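Local coordinates for protein ribosomal RNA small subunit methyltransferase E (Neisseria gonorrhoeae, PDB 5VM8) that probably methylates N3 of a uridine in 16S ribosomal RNA, using S-adenosylmethionine as the methyl donor, as a knotted RNA methyltransferase of the SPOUT class, at residues Glu163-Met168 and Phe214-Gln219; Cys183-Ile188 and Leu235-Ala240; Met97-Gln102 and Arg229-Pro234. All coordinates share one frame; numbering follows the deposited sequence.

Interaction 1: Glu163-Met168 and Phe214-Gln219; sequences EALDKM and FEAGFQ
With chi1 at -75°, Leu165 holds its CG anti to the carbonyl carbon, and Phe218 does likewise at -82°; with the two side chains turned this way, CD2 of Leu165 approaches the CE1-CZ end of the Phe218 ring obliquely. CD2 of Leu165 lies 3.6 Å from CE1 of Phe218 and only slightly farther from CZ. Met168 and Phe218 reach toward each other from opposite directions. The methionine chain is bent at chi2 and again at chi3, folding the terminal methyl back so that CE sits 4.1 Å from CZ of Phe218. The sulfur follows at a longer range: SD is 5.3 Å from the centroid of the Phe218 ring and well off the normal, an oblique Met-aromatic contact. Near the backbone, CB of Leu165 meets CB of Ala216 at 4.2 Å, and no hydrogen bond joins the two segments. Gly217 takes a positive phi of 88° and turns the chain out of helix 207-215 toward strand 219-222, setting Phe218 just past the turn. Leu165 and Phe218 both rest on Met198 of strand 195-199. This is apolar packing on a face of the parallel sheet of the SPOUT domain, with a Schellman motif ending helix 207-215.

Interaction 2: Cys183-Ile188 and Leu235-Ala240; sequences CKLGDI and LAAIAA
Leu185, where the chain leaves strand 182-184 for a type I turn running to Ile188, comes no closer than 8.0 Å from its CA to the CA of Ala237 in helix 232-244, so a side chain has to bridge the gap. Leu185 does this alone on its side, its CB directed at the helix. CG stands anti to the backbone N (chi1 -173°), and the branch that touches the helix is CD2. That methyl rests against two alanines about one turn apart. It lies 4.0 Å from CB of Ala240 and 4.4 Å from CB of Ala237, and 3.9 Å from the carbonyl oxygen of Ala237. The last is a van der Waals approach to the backbone. The helix beneath is regular: Ala240 N donates to Ala236 O at 2.9 Å, and Ala239 N to Leu235 O at 3.1 Å. On the other side a weak bond from Asp187 N to Lys184 O, also 3.1 Å, starts one residue ahead of the turn and ends within it. No polar bond crosses between the segments, and the surface buried between them is small, 86 Å². Leu223, in the loop after strand 219-222, touches both Leu185 and Ala237. Strand 182-184 is the outermost of the parallel sheet at this end and pairs with strand 219-222, with backbone hydrogen bonds linking Cys183 to Ala220 and Thr222, and Leu185 to Thr222. Leu185 also packs on Val221 and on Leu175 of strand 173-177, while Ala237 leans on Phe197 of strand 195-199; the leucine fills in between the face of the sheet near its edge and helix 232-244.

Interaction 3: Met97-Gln102 and Arg229-Pro234; sequences MDFTLQ and RTETAP
Glu231 meets the helix 94-106 almost as soon as its side chain begins: CB lies 3.1 Å from OG1 of Thr100, a close carbon-to-oxygen contact, and CA of Glu231 is 4.0 Å from the same oxygen. The hydroxyl has its polar partner elsewhere, in a hydrogen bond to the carbonyl O of Arg96 one turn back in its own helix. Next along, CG of Glu231 stands between the backbone N and the carbonyl carbon (chi1 68°), which brings it 4.2 Å from CB of Phe99. From here the two side chains run side by side in the same direction. These residues lead into helix 232-244, the C-terminal helix of the SPOUT domain; in such knotted methyltransferases the C-terminal part of the chain is threaded through a loop, making the trefoil knot. The glutamate chain then bends at chi2, and at its tip OE2 comes 3.9 Å from CD2 of Phe99, at the ring's edge and near its plane. Carboxylate and ring planes differ by 31°; the long approach is consistent with a weak attraction between C-H edge and oxygen. Flanking Glu231 in sequence, the hydroxyls of Thr230 and Thr232 share a hydrogen bond, OG1 to OG1 3.1 Å, while Ala233 N donates to Thr230 O at 3.2 Å. Arg96 reaches this segment too, its NH2 bonding the carbonyl O of Arg229.

Overall arrangement
Interactions 2 and 3 share helix 232-244: Glu231 at its N-terminal approach meets helix 94-106, its middle faces the turn after strand 182-184, and the two contacts touch where Leu235 packs on the backbone of Thr100. Interaction 1 belongs to the opposite face of the parallel sheet, as the alternation of Phe197 and Met198 along strand 195-199 indicates. It meets interaction 2 through Gln219 beside Cys183, but stays about 12 Å from interaction 3 at the nearest atoms. Interaction 2 is buried and aliphatic. Interactions 1 and 3 are partly buried; the former joins aliphatic, aromatic and sulfur groups, the latter a carboxylate, a ring edge and a hydroxyl, with Phe99 exposed.

Interaction 1: Glu163-Met168 and Phe214-Gln219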
ATOM      1  N   GLU A 163      -8.226   8.600 -16.944  1.00 70.66           N
ATOM      2  CA  GLU A 163      -9.268   8.836 -15.952  1.00 68.45           C
ATOM      3  C   GLU A 163      -8.671   9.136 -14.580  1.00 71.28           C
ATOM      4  O   GLU A 163      -9.216   9.956 -13.833  1.00 81.87           O
ATOM      5  CB  GLU A 163     -10.203   7.631 -15.872  1.00 70.56           C
ATOM      6  CG  GLU A 163     -11.355   7.827 -14.889  1.00 84.30           C
ATOM      7  CD  GLU A 163     -12.128   6.551 -14.605  1.00 88.41           C
ATOM      8  OE1 GLU A 163     -11.959   5.578 -15.369  1.00 92.24           O
ATOM      9  OE2 GLU A 163     -12.895   6.518 -13.612  1.00 84.21           O
ATOM     10  N   ALA A 164      -7.549   8.488 -14.235  1.00 59.67           N
ATOM     11  CA  ALA A 164      -6.913   8.694 -12.936  1.00 69.37           C
ATOM     12  C   ALA A 164      -6.258  10.065 -12.787  1.00 78.30           C
ATOM     13  O   ALA A 164      -5.965  10.471 -11.654  1.00 80.40           O
ATOM     14  CB  ALA A 164      -5.855   7.617 -12.686  1.00 62.69           C
ATOM     15  N   LEU A 165      -5.955  10.751 -13.895  1.00 81.12           N
ATOM     16  CA  LEU A 165      -5.303  12.059 -13.819  1.00 82.84           C
ATOM     17  C   LEU A 165      -6.202  13.097 -13.154  1.00 90.41           C
ATOM     18  O   LEU A 165      -5.733  13.951 -12.392  1.00 86.63           O
ATOM     19  CB  LEU A 165      -4.893  12.521 -15.216  1.00 76.47           C
ATOM     20  CG  LEU A 165      -3.677  11.815 -15.804  1.00 64.54           C
ATOM     21  CD1 LEU A 165      -3.201  12.516 -17.047  1.00 63.13           C
ATOM     22  CD2 LEU A 165      -2.599  11.785 -14.798  1.00 66.24           C
ATOM     23  N   ASP A 166      -7.492  13.058 -13.455  1.00 97.36           N
ATOM     24  CA  ASP A 166      -8.446  14.046 -12.984  1.00106.02           C
ATOM     25  C   ASP A 166      -9.039  13.695 -11.616  1.00107.93           C
ATOM     26  O   ASP A 166     -10.093  14.230 -11.255  1.00118.34           O
ATOM     27  CB  ASP A 166      -9.567  14.202 -14.017  1.00113.49           C
ATOM     28  CG  ASP A 166      -9.091  13.934 -15.443  1.00114.17           C
ATOM     29  OD1 ASP A 166      -7.950  14.322 -15.766  1.00108.74           O
ATOM     30  OD2 ASP A 166      -9.857  13.335 -16.239  1.00113.96           O
ATOM     31  N   LYS A 167      -8.394  12.817 -10.844  1.00 97.02           N
ATOM     32  CA  LYS A 167      -9.041  12.292  -9.644  1.00 98.00           C
ATOM     33  C   LYS A 167      -8.806  13.153  -8.401  1.00 98.21           C
ATOM     34  O   LYS A 167      -9.760  13.495  -7.695  1.00104.42           O
ATOM     35  CB  LYS A 167      -8.567  10.852  -9.394  1.00 92.38           C
ATOM     36  N   MET A 168      -7.564  13.514  -8.116  1.00 88.16           N
ATOM     37  CA  MET A 168      -7.230  14.170  -6.860  1.00 87.31           C
ATOM     38  C   MET A 168      -7.626  15.643  -6.897  1.00 92.00           C
ATOM     39  O   MET A 168      -7.827  16.217  -7.971  1.00 88.15           O
ATOM     40  CB  MET A 168      -5.735  14.006  -6.548  1.00 79.85           C
ATOM     41  CG  MET A 168      -4.772  14.783  -7.430  1.00 74.32           C
ATOM     42  SD  MET A 168      -4.849  14.356  -9.182  1.00 71.83           S
ATOM     43  CE  MET A 168      -4.652  12.570  -9.166  1.00 68.14           C
ATOM     44  N   PHE A 214       1.557  16.604 -17.622  1.00 47.46           N
ATOM     45  CA  PHE A 214       1.967  18.005 -17.542  1.00 52.62           C
ATOM     46  C   PHE A 214       0.745  18.934 -17.582  1.00 57.42           C
ATOM     47  O   PHE A 214       0.644  19.893 -16.804  1.00 59.51           O
ATOM     48  CB  PHE A 214       2.948  18.297 -18.687  1.00 62.17           C
ATOM     49  CG  PHE A 214       3.476  19.720 -18.725  1.00 71.70           C
ATOM     50  CD1 PHE A 214       2.697  20.767 -19.186  1.00 72.49           C
ATOM     51  CD2 PHE A 214       4.780  19.997 -18.320  1.00 69.36           C
ATOM     52  CE1 PHE A 214       3.195  22.055 -19.213  1.00 74.12           C
ATOM     53  CE2 PHE A 214       5.280  21.280 -18.356  1.00 68.84           C
ATOM     54  CZ  PHE A 214       4.486  22.311 -18.803  1.00 71.86           C
ATOM     55  N   GLU A 215      -0.188  18.677 -18.502  1.00 55.72           N
ATOM     56  CA  GLU A 215      -1.414  19.477 -18.569  1.00 54.00           C
ATOM     57  C   GLU A 215      -2.317  19.269 -17.349  1.00 50.11           C
ATOM     58  O   GLU A 215      -3.049  20.182 -16.959  1.00 51.89           O
ATOM     59  CB  GLU A 215      -2.162  19.160 -19.866  1.00 60.77           C
ATOM     60  CG  GLU A 215      -1.452  19.666 -21.108  1.00 65.71           C
ATOM     61  CD  GLU A 215      -2.021  19.061 -22.365  1.00 76.15           C
ATOM     62  OE1 GLU A 215      -2.957  18.240 -22.243  1.00 82.56           O
ATOM     63  OE2 GLU A 215      -1.551  19.414 -23.468  1.00 80.25           O
ATOM     64  N   ALA A 216      -2.320  18.078 -16.753  1.00 44.48           N
ATOM     65  CA  ALA A 216      -3.080  17.872 -15.518  1.00 48.82           C
ATOM     66  C   ALA A 216      -2.412  18.502 -14.292  1.00 49.32           C
ATOM     67  O   ALA A 216      -2.885  18.297 -13.173  1.00 47.74           O
ATOM     68  CB  ALA A 216      -3.295  16.379 -15.254  1.00 44.22           C
ATOM     69  N   GLY A 217      -1.319  19.234 -14.473  1.00 48.41           N
ATOM     70  CA  GLY A 217      -0.654  19.890 -13.369  1.00 47.22           C
ATOM     71  C   GLY A 217       0.385  19.062 -12.645  1.00 49.27           C
ATOM     72  O   GLY A 217       0.792  19.443 -11.547  1.00 48.39           O
ATOM     73  N   PHE A 218       0.832  17.951 -13.223  1.00 40.18           N
ATOM     74  CA  PHE A 218       1.831  17.108 -12.591  1.00 35.96           C
ATOM     75  C   PHE A 218       3.230  17.646 -12.817  1.00 45.23           C
ATOM     76  O   PHE A 218       3.571  18.070 -13.926  1.00 48.35           O
ATOM     77  CB  PHE A 218       1.757  15.689 -13.131  1.00 36.12           C
ATOM     78  CG  PHE A 218       0.704  14.861 -12.483  1.00 37.95           C
ATOM     79  CD1 PHE A 218      -0.640  14.981 -12.893  1.00 39.87           C
ATOM     80  CD2 PHE A 218       1.037  13.954 -11.488  1.00 34.22           C
ATOM     81  CE1 PHE A 218      -1.628  14.217 -12.300  1.00 45.32           C
ATOM     82  CE2 PHE A 218       0.065  13.179 -10.895  1.00 38.36           C
ATOM     83  CZ  PHE A 218      -1.276  13.300 -11.304  1.00 45.04           C
ATOM     84  N   GLN A 219       4.040  17.637 -11.751  1.00 42.37           N
ATOM     85  CA  GLN A 219       5.441  18.028 -11.835  1.00 42.25           C
ATOM     86  C   GLN A 219       6.292  16.775 -11.994  1.00 43.51           C
ATOM     87  O   GLN A 219       6.134  15.804 -11.232  1.00 43.25           O
ATOM     88  CB  GLN A 219       5.891  18.821 -10.608  1.00 38.91           C
ATOM     89  CG  GLN A 219       7.423  19.052 -10.546  1.00 48.24           C
ATOM     90  CD  GLN A 219       7.990  19.900 -11.708  1.00 51.15           C
ATOM     91  OE1 GLN A 219       7.672  21.083 -11.851  1.00 51.59           O
ATOM     92  NE2 GLN A 219       8.847  19.293 -12.520  1.00 51.56           N
TER

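Interaction 2: Cys183-Ile188 and Leu235-Ala240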
ATOM      1  N   CYS A 183      12.528  18.441 -12.338  1.00 51.16           N
ATOM      2  CA  CYS A 183      13.320  19.004 -11.248  1.00 54.36           C
ATOM      3  C   CYS A 183      13.583  17.887 -10.237  1.00 49.93           C
ATOM      4  O   CYS A 183      13.026  16.788 -10.330  1.00 48.97           O
ATOM      5  CB  CYS A 183      12.612  20.190 -10.569  1.00 45.35           C
ATOM      6  SG  CYS A 183      11.155  19.758  -9.512  1.00 49.37           S
ATOM      7  N   LYS A 184      14.464  18.139  -9.280  1.00 48.74           N
ATOM      8  CA  LYS A 184      14.634  17.093  -8.295  1.00 46.85           C
ATOM      9  C   LYS A 184      13.444  17.117  -7.350  1.00 52.30           C
ATOM     10  O   LYS A 184      12.760  18.132  -7.192  1.00 49.75           O
ATOM     11  CB  LYS A 184      15.929  17.276  -7.506  1.00 49.48           C
ATOM     12  CG  LYS A 184      17.178  17.299  -8.368  1.00 52.99           C
ATOM     13  CD  LYS A 184      18.404  17.705  -7.564  1.00 59.96           C
ATOM     14  CE  LYS A 184      19.067  16.500  -6.957  1.00 59.07           C
ATOM     15  NZ  LYS A 184      19.064  15.428  -7.968  1.00 60.24           N
ATOM     16  N   LEU A 185      13.216  15.975  -6.709  1.00 56.58           N
ATOM     17  CA  LEU A 185      12.146  15.852  -5.728  1.00 52.38           C
ATOM     18  C   LEU A 185      12.367  16.780  -4.550  1.00 57.06           C
ATOM     19  O   LEU A 185      11.401  17.284  -3.969  1.00 63.86           O
ATOM     20  CB  LEU A 185      12.065  14.401  -5.257  1.00 48.87           C
ATOM     21  CG  LEU A 185      10.933  13.948  -4.357  1.00 44.63           C
ATOM     22  CD1 LEU A 185       9.596  14.091  -5.043  1.00 43.45           C
ATOM     23  CD2 LEU A 185      11.210  12.507  -3.973  1.00 37.64           C
ATOM     24  N   GLY A 186      13.625  17.010  -4.166  1.00 60.17           N
ATOM     25  CA  GLY A 186      13.875  17.943  -3.082  1.00 61.94           C
ATOM     26  C   GLY A 186      13.635  19.384  -3.485  1.00 68.89           C
ATOM     27  O   GLY A 186      13.180  20.195  -2.669  1.00 75.89           O
ATOM     28  N   ASP A 187      13.877  19.711  -4.752  1.00 70.01           N
ATOM     29  CA  ASP A 187      13.745  21.072  -5.265  1.00 70.54           C
ATOM     30  C   ASP A 187      12.307  21.459  -5.587  1.00 68.89           C
ATOM     31  O   ASP A 187      12.106  22.531  -6.157  1.00 72.98           O
ATOM     32  CB  ASP A 187      14.605  21.258  -6.517  1.00 71.28           C
ATOM     33  CG  ASP A 187      16.078  21.080  -6.245  1.00 79.51           C
ATOM     34  OD1 ASP A 187      16.522  21.358  -5.116  1.00 83.97           O
ATOM     35  OD2 ASP A 187      16.802  20.666  -7.169  1.00 83.70           O
ATOM     36  N   ILE A 188      11.310  20.623  -5.256  1.00 67.78           N
ATOM     37  CA  ILE A 188       9.914  20.960  -5.530  1.00 64.71           C
ATOM     38  C   ILE A 188       9.398  21.845  -4.415  1.00 65.80           C
ATOM     39  O   ILE A 188       9.917  21.831  -3.298  1.00 67.41           O
ATOM     40  CB  ILE A 188       8.983  19.729  -5.670  1.00 59.88           C
ATOM     41  CG1 ILE A 188       8.613  19.194  -4.289  1.00 54.81           C
ATOM     42  CG2 ILE A 188       9.530  18.646  -6.599  1.00 55.25           C
ATOM     43  CD1 ILE A 188       7.426  18.283  -4.287  1.00 47.23           C
ATOM     44  N   LEU A 235      10.124   3.097  -4.962  1.00 44.52           N
ATOM     45  CA  LEU A 235      10.460   2.809  -3.574  1.00 38.89           C
ATOM     46  C   LEU A 235      11.440   3.843  -3.029  1.00 39.46           C
ATOM     47  O   LEU A 235      11.244   4.387  -1.934  1.00 38.44           O
ATOM     48  CB  LEU A 235      11.023   1.393  -3.453  1.00 41.06           C
ATOM     49  CG  LEU A 235      10.081   0.380  -4.091  1.00 36.98           C
ATOM     50  CD1 LEU A 235      10.676  -1.020  -4.052  1.00 36.86           C
ATOM     51  CD2 LEU A 235       8.730   0.444  -3.402  1.00 39.11           C
ATOM     52  N   ALA A 236      12.513   4.117  -3.776  1.00 37.59           N
ATOM     53  CA  ALA A 236      13.482   5.100  -3.309  1.00 37.55           C
ATOM     54  C   ALA A 236      12.822   6.455  -3.113  1.00 34.46           C
ATOM     55  O   ALA A 236      13.136   7.168  -2.155  1.00 39.07           O
ATOM     56  CB  ALA A 236      14.660   5.194  -4.281  1.00 35.59           C
ATOM     57  N   ALA A 237      11.852   6.797  -3.981  1.00 38.23           N
ATOM     58  CA  ALA A 237      11.195   8.098  -3.929  1.00 29.83           C
ATOM     59  C   ALA A 237      10.333   8.236  -2.687  1.00 33.33           C
ATOM     60  O   ALA A 237      10.372   9.273  -2.004  1.00 39.66           O
ATOM     61  CB  ALA A 237      10.366   8.316  -5.199  1.00 36.84           C
ATOM     62  N   ILE A 238       9.556   7.196  -2.369  1.00 31.65           N
ATOM     63  CA  ILE A 238       8.710   7.222  -1.175  1.00 36.41           C
ATOM     64  C   ILE A 238       9.560   7.350   0.091  1.00 40.31           C
ATOM     65  O   ILE A 238       9.226   8.124   0.998  1.00 48.11           O
ATOM     66  CB  ILE A 238       7.810   5.971  -1.143  1.00 32.99           C
ATOM     67  CG1 ILE A 238       6.858   5.994  -2.349  1.00 35.04           C
ATOM     68  CG2 ILE A 238       7.046   5.865   0.169  1.00 33.21           C
ATOM     69  CD1 ILE A 238       6.047   4.702  -2.598  1.00 35.79           C
ATOM     70  N   ALA A 239      10.702   6.648   0.140  1.00 34.81           N
ATOM     71  CA  ALA A 239      11.612   6.792   1.276  1.00 41.41           C
ATOM     72  C   ALA A 239      12.170   8.205   1.335  1.00 43.04           C
ATOM     73  O   ALA A 239      12.289   8.797   2.420  1.00 46.19           O
ATOM     74  CB  ALA A 239      12.753   5.761   1.203  1.00 34.78           C
ATOM     75  N   ALA A 240      12.526   8.757   0.174  1.00 41.14           N
ATOM     76  CA  ALA A 240      12.976  10.144   0.113  1.00 44.79           C
ATOM     77  C   ALA A 240      11.880  11.097   0.585  1.00 47.98           C
ATOM     78  O   ALA A 240      12.158  12.093   1.263  1.00 51.53           O
ATOM     79  CB  ALA A 240      13.407  10.490  -1.318  1.00 38.95           C
TER

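Interaction 3: Met97-Gln102 and Arg229-Pro234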
ATOM      1  N   MET A  97       5.572  -5.639  -9.906  1.00 42.32           N
ATOM      2  CA  MET A  97       4.369  -5.141  -9.267  1.00 38.99           C
ATOM      3  C   MET A  97       4.298  -5.551  -7.798  1.00 39.78           C
ATOM      4  O   MET A  97       3.960  -4.738  -6.929  1.00 37.74           O
ATOM      5  CB  MET A  97       3.169  -5.698 -10.029  1.00 39.00           C
ATOM      6  CG  MET A  97       1.850  -5.049  -9.723  1.00 43.62           C
ATOM      7  SD  MET A  97       1.880  -3.353 -10.228  1.00 48.33           S
ATOM      8  CE  MET A  97       0.345  -2.806  -9.524  1.00 38.11           C
ATOM      9  N   ASP A  98       4.552  -6.836  -7.520  1.00 37.07           N
ATOM     10  CA  ASP A  98       4.433  -7.371  -6.164  1.00 34.99           C
ATOM     11  C   ASP A  98       5.398  -6.677  -5.203  1.00 36.72           C
ATOM     12  O   ASP A  98       5.018  -6.317  -4.087  1.00 42.01           O
ATOM     13  CB  ASP A  98       4.673  -8.888  -6.191  1.00 34.11           C
ATOM     14  CG  ASP A  98       3.605  -9.668  -7.011  1.00 42.37           C
ATOM     15  OD1 ASP A  98       2.606  -9.085  -7.489  1.00 46.43           O
ATOM     16  OD2 ASP A  98       3.802 -10.887  -7.218  1.00 47.43           O
ATOM     17  N   PHE A  99       6.669  -6.522  -5.608  1.00 37.57           N
ATOM     18  CA  PHE A  99       7.642  -5.804  -4.788  1.00 39.18           C
ATOM     19  C   PHE A  99       7.247  -4.345  -4.622  1.00 37.58           C
ATOM     20  O   PHE A  99       7.372  -3.781  -3.529  1.00 38.72           O
ATOM     21  CB  PHE A  99       9.045  -5.913  -5.386  1.00 41.00           C
ATOM     22  CG  PHE A  99       9.663  -7.267  -5.212  1.00 46.20           C
ATOM     23  CD1 PHE A  99       9.286  -8.076  -4.160  1.00 55.19           C
ATOM     24  CD2 PHE A  99      10.615  -7.733  -6.104  1.00 46.06           C
ATOM     25  CE1 PHE A  99       9.856  -9.339  -3.996  1.00 61.77           C
ATOM     26  CE2 PHE A  99      11.184  -8.988  -5.954  1.00 45.95           C
ATOM     27  CZ  PHE A  99      10.802  -9.793  -4.899  1.00 56.00           C
ATOM     28  N   THR A 100       6.775  -3.712  -5.701  1.00 33.18           N
ATOM     29  CA  THR A 100       6.333  -2.338  -5.567  1.00 35.58           C
ATOM     30  C   THR A 100       5.246  -2.253  -4.504  1.00 34.13           C
ATOM     31  O   THR A 100       5.346  -1.462  -3.563  1.00 35.73           O
ATOM     32  CB  THR A 100       5.843  -1.791  -6.919  1.00 34.61           C
ATOM     33  OG1 THR A 100       6.942  -1.685  -7.836  1.00 39.38           O
ATOM     34  CG2 THR A 100       5.259  -0.419  -6.733  1.00 21.79           C
ATOM     35  N   LEU A 101       4.261  -3.143  -4.580  1.00 33.82           N
ATOM     36  CA  LEU A 101       3.142  -3.093  -3.650  1.00 34.87           C
ATOM     37  C   LEU A 101       3.600  -3.398  -2.227  1.00 37.97           C
ATOM     38  O   LEU A 101       3.197  -2.721  -1.275  1.00 42.23           O
ATOM     39  CB  LEU A 101       2.048  -4.060  -4.106  1.00 38.75           C
ATOM     40  CG  LEU A 101       1.242  -3.556  -5.315  1.00 43.94           C
ATOM     41  CD1 LEU A 101       0.453  -4.667  -5.986  1.00 45.12           C
ATOM     42  CD2 LEU A 101       0.273  -2.450  -4.885  1.00 39.79           C
ATOM     43  N   GLN A 102       4.422  -4.431  -2.057  1.00 33.20           N
ATOM     44  CA  GLN A 102       4.834  -4.822  -0.714  1.00 32.02           C
ATOM     45  C   GLN A 102       5.719  -3.762  -0.058  1.00 35.39           C
ATOM     46  O   GLN A 102       5.467  -3.352   1.080  1.00 42.44           O
ATOM     47  CB  GLN A 102       5.562  -6.158  -0.753  1.00 34.33           C
ATOM     48  CG  GLN A 102       6.115  -6.568   0.627  1.00 37.59           C
ATOM     49  CD  GLN A 102       6.871  -7.875   0.560  1.00 42.11           C
ATOM     50  OE1 GLN A 102       8.050  -7.911   0.209  1.00 46.65           O
ATOM     51  NE2 GLN A 102       6.187  -8.958   0.863  1.00 37.54           N
ATOM     52  N   ARG A 229      15.454   2.311 -13.730  1.00 55.33           N
ATOM     53  CA  ARG A 229      14.433   1.694 -14.568  1.00 59.42           C
ATOM     54  C   ARG A 229      13.514   0.724 -13.837  1.00 53.87           C
ATOM     55  O   ARG A 229      12.528   0.274 -14.428  1.00 53.56           O
ATOM     56  CB  ARG A 229      15.105   0.974 -15.739  1.00 64.38           C
ATOM     57  N   THR A 230      13.837   0.347 -12.604  1.00 49.05           N
ATOM     58  CA  THR A 230      13.160  -0.746 -11.922  1.00 41.00           C
ATOM     59  C   THR A 230      12.139  -0.229 -10.915  1.00 40.93           C
ATOM     60  O   THR A 230      11.970   0.975 -10.714  1.00 40.04           O
ATOM     61  CB  THR A 230      14.191  -1.652 -11.241  1.00 39.29           C
ATOM     62  OG1 THR A 230      15.028  -0.853 -10.385  1.00 44.52           O
ATOM     63  CG2 THR A 230      15.064  -2.331 -12.295  1.00 34.44           C
ATOM     64  N   GLU A 231      11.539  -1.159 -10.171  1.00 47.16           N
ATOM     65  CA  GLU A 231      10.675  -0.801  -9.052  1.00 43.32           C
ATOM     66  C   GLU A 231      11.435  -0.074  -7.953  1.00 35.79           C
ATOM     67  O   GLU A 231      10.794   0.490  -7.066  1.00 40.77           O
ATOM     68  CB  GLU A 231       9.992  -2.043  -8.485  1.00 44.21           C
ATOM     69  CG  GLU A 231      10.936  -3.041  -7.787  1.00 40.14           C
ATOM     70  CD  GLU A 231      11.552  -3.961  -8.796  1.00 43.03           C
ATOM     71  OE1 GLU A 231      11.427  -3.626  -9.992  1.00 44.28           O
ATOM     72  OE2 GLU A 231      12.122  -5.019  -8.429  1.00 50.11           O
ATOM     73  N   THR A 232      12.769  -0.039  -8.011  1.00 35.69           N
ATOM     74  CA  THR A 232      13.524   0.692  -7.000  1.00 41.50           C
ATOM     75  C   THR A 232      13.221   2.183  -7.031  1.00 43.81           C
ATOM     76  O   THR A 232      13.210   2.823  -5.975  1.00 50.00           O
ATOM     77  CB  THR A 232      15.021   0.471  -7.203  1.00 40.99           C
ATOM     78  OG1 THR A 232      15.281  -0.930  -7.248  1.00 40.27           O
ATOM     79  CG2 THR A 232      15.840   1.112  -6.052  1.00 38.61           C
ATOM     80  N   ALA A 233      12.976   2.749  -8.215  1.00 42.29           N
ATOM     81  CA  ALA A 233      12.742   4.192  -8.332  1.00 38.20           C
ATOM     82  C   ALA A 233      11.529   4.669  -7.529  1.00 34.29           C
ATOM     83  O   ALA A 233      11.679   5.624  -6.750  1.00 38.37           O
ATOM     84  CB  ALA A 233      12.629   4.581  -9.807  1.00 38.08           C
ATOM     85  N   PRO A 234      10.335   4.079  -7.644  1.00 34.34           N
ATOM     86  CA  PRO A 234       9.240   4.516  -6.754  1.00 33.06           C
ATOM     87  C   PRO A 234       9.489   4.225  -5.281  1.00 44.85           C
ATOM     88  O   PRO A 234       9.088   5.016  -4.418  1.00 50.81           O
ATOM     89  CB  PRO A 234       8.028   3.720  -7.267  1.00 35.44           C
ATOM     90  CG  PRO A 234       8.597   2.544  -8.039  1.00 27.60           C
ATOM     91  CD  PRO A 234       9.864   3.109  -8.656  1.00 33.58           C
TER